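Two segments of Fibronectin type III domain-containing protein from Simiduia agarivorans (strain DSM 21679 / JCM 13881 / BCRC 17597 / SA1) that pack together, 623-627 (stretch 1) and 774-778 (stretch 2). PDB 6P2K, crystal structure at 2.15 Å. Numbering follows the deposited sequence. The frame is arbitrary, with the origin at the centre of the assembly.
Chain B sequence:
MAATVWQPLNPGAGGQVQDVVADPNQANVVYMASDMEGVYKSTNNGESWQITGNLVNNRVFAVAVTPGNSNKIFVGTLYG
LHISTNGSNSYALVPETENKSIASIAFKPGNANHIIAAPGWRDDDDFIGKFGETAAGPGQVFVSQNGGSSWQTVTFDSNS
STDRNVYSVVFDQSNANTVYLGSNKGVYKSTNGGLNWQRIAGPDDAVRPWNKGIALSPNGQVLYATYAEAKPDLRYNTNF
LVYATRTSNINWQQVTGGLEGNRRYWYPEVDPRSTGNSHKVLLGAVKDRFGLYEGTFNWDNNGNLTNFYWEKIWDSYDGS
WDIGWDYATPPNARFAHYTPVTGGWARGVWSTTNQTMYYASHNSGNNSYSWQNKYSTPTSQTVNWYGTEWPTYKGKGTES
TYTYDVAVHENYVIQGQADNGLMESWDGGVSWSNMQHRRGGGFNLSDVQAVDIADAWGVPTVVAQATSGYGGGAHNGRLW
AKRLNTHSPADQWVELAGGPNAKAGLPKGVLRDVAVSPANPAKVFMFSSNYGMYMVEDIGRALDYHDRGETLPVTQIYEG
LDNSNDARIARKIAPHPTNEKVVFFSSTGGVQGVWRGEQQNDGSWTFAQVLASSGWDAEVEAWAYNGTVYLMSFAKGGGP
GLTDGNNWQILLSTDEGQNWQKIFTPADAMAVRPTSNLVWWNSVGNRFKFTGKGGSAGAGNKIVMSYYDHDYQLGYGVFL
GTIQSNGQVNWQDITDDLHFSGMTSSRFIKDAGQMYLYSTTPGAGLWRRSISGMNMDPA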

# COMPACT_ATOMS: atom_id res chain seq x y z
N TRP B 623 -24.71 -33.44 -17.04
CA TRP B 623 -24.44 -33.54 -15.61
C TRP B 623 -24.36 -35.01 -15.23
O TRP B 623 -24.74 -35.90 -16.01
CB TRP B 623 -25.51 -32.80 -14.79
CG TRP B 623 -26.80 -33.54 -14.64
CD1 TRP B 623 -27.19 -34.29 -13.56
CD2 TRP B 623 -27.89 -33.57 -15.57
NE1 TRP B 623 -28.45 -34.79 -13.77
CE2 TRP B 623 -28.91 -34.37 -14.99
CE3 TRP B 623 -28.11 -33.01 -16.83
CZ2 TRP B 623 -30.12 -34.62 -15.64
CZ3 TRP B 623 -29.32 -33.27 -17.47
CH2 TRP B 623 -30.30 -34.07 -16.88
N ALA B 624 -23.85 -35.26 -14.03
CA ALA B 624 -23.64 -36.61 -13.52
C ALA B 624 -24.45 -36.83 -12.25
O ALA B 624 -24.58 -35.93 -11.42
CB ALA B 624 -22.15 -36.86 -13.22
N TYR B 625 -25.00 -38.03 -12.11
CA TYR B 625 -25.76 -38.39 -10.91
C TYR B 625 -25.75 -39.90 -10.75
O TYR B 625 -26.27 -40.61 -11.62
CB TYR B 625 -27.19 -37.86 -10.98
CG TYR B 625 -28.07 -38.38 -9.87
CD1 TYR B 625 -27.78 -38.11 -8.54
CD2 TYR B 625 -29.19 -39.16 -10.16
CE1 TYR B 625 -28.59 -38.59 -7.52
CE2 TYR B 625 -30.01 -39.64 -9.15
CZ TYR B 625 -29.70 -39.36 -7.83
OH TYR B 625 -30.50 -39.84 -6.82
N ASN B 626 -25.17 -40.37 -9.65
CA ASN B 626 -25.20 -41.78 -9.25
C ASN B 626 -24.65 -42.69 -10.35
O ASN B 626 -25.21 -43.74 -10.68
CB ASN B 626 -26.62 -42.21 -8.85
CG ASN B 626 -26.64 -43.52 -8.09
OD1 ASN B 626 -25.67 -43.86 -7.40
ND2 ASN B 626 -27.73 -44.26 -8.21
N GLY B 627 -23.52 -42.28 -10.92
CA GLY B 627 -22.80 -43.10 -11.88
C GLY B 627 -23.27 -43.00 -13.31
O GLY B 627 -22.78 -43.76 -14.16
N MET B 774 -34.56 -33.31 -3.62
CA MET B 774 -33.42 -33.34 -4.54
C MET B 774 -32.24 -34.06 -3.90
O MET B 774 -31.96 -33.88 -2.71
CB MET B 774 -33.02 -31.92 -4.93
CG MET B 774 -31.99 -31.85 -6.03
SD MET B 774 -32.06 -30.31 -6.95
CE MET B 774 -30.82 -30.61 -8.20
N ASN B 775 -31.56 -34.89 -4.69
CA ASN B 775 -30.35 -35.56 -4.27
C ASN B 775 -29.23 -35.34 -5.27
O ASN B 775 -29.45 -35.36 -6.48
CB ASN B 775 -30.60 -37.07 -4.05
CG ASN B 775 -31.68 -37.32 -3.00
OD1 ASN B 775 -31.63 -36.72 -1.93
ND2 ASN B 775 -32.63 -38.20 -3.30
N MET B 776 -28.03 -35.11 -4.75
CA MET B 776 -26.87 -34.73 -5.53
C MET B 776 -25.75 -35.72 -5.27
O MET B 776 -25.70 -36.35 -4.21
CB MET B 776 -26.39 -33.32 -5.16
CG MET B 776 -27.41 -32.22 -5.33
SD MET B 776 -27.38 -31.57 -7.00
CE MET B 776 -25.72 -30.90 -7.05
N ASP B 777 -24.84 -35.84 -6.20
CA ASP B 777 -23.62 -36.55 -5.94
C ASP B 777 -22.84 -35.60 -5.03
O ASP B 777 -22.88 -34.41 -5.22
CB ASP B 777 -22.81 -36.70 -7.19
CG ASP B 777 -23.25 -37.82 -8.05
OD1 ASP B 777 -24.14 -38.53 -7.67
OD2 ASP B 777 -22.68 -37.98 -9.11
N PRO B 778 -22.12 -36.12 -4.04
CA PRO B 778 -21.36 -35.18 -3.23
C PRO B 778 -20.28 -34.60 -4.11
O PRO B 778 -19.63 -35.32 -4.84
CB PRO B 778 -20.76 -36.05 -2.14
CG PRO B 778 -20.82 -37.42 -2.68
CD PRO B 778 -22.07 -37.47 -3.48
O HOH W 1 -25.37 -34.85 -9.01

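The contact is small, burying 208 Å² in all, and its polar centre is the carboxylate of Asp 777. The strand of stretch 1 ends at Tyr 625, and the next residue, Asn 626, turns its backbone amide toward this carboxylate. Asn 626 N donates to Asp 777 OD1 at 2.9 Å with a nearly straight N-H...O angle of 166°; a second, weak bond from Asn 626 N to Asp 777 OD2 spans 3.5 Å at 141°. The bond is thus bifurcated but lopsided, with OD1 the principal acceptor. Aspartate suits the place because its short side chain brings two charged oxygens to a main-chain donor. Asn 626 has phi/psi 56/45, a left-handed conformation that asparagine tolerates better than most residues; at Gly 627 (85/6) a CB would jam against the carbonyl O of Asn 626, which by itself calls for glycine.

A water ties the two backbones together. It donates to Ala 624 O at 2.8 Å and accepts from Asp 777 N at 3.0 Å, so that a carbonyl and an amide too far apart to bond directly are both satisfied.

Tyr 625, chi1 t, packs its ring carbons against polar atoms of stretch 2. Tyr 625 CD1 lies 3.8 Å from Asp 777 OD1, and Tyr 625 CE1 3.5 Å from Asn 775 O, van der Waals contacts made obliquely to the ring, from which neither oxygen gains a hydrogen bond. The long aromatic side chain reaches along stretch 2 as far as Asn 775, where Tyr 625 OH lies 3.9 Å from Asn 775 CB; the tyrosine hydroxyl makes no hydrogen bond across this contact.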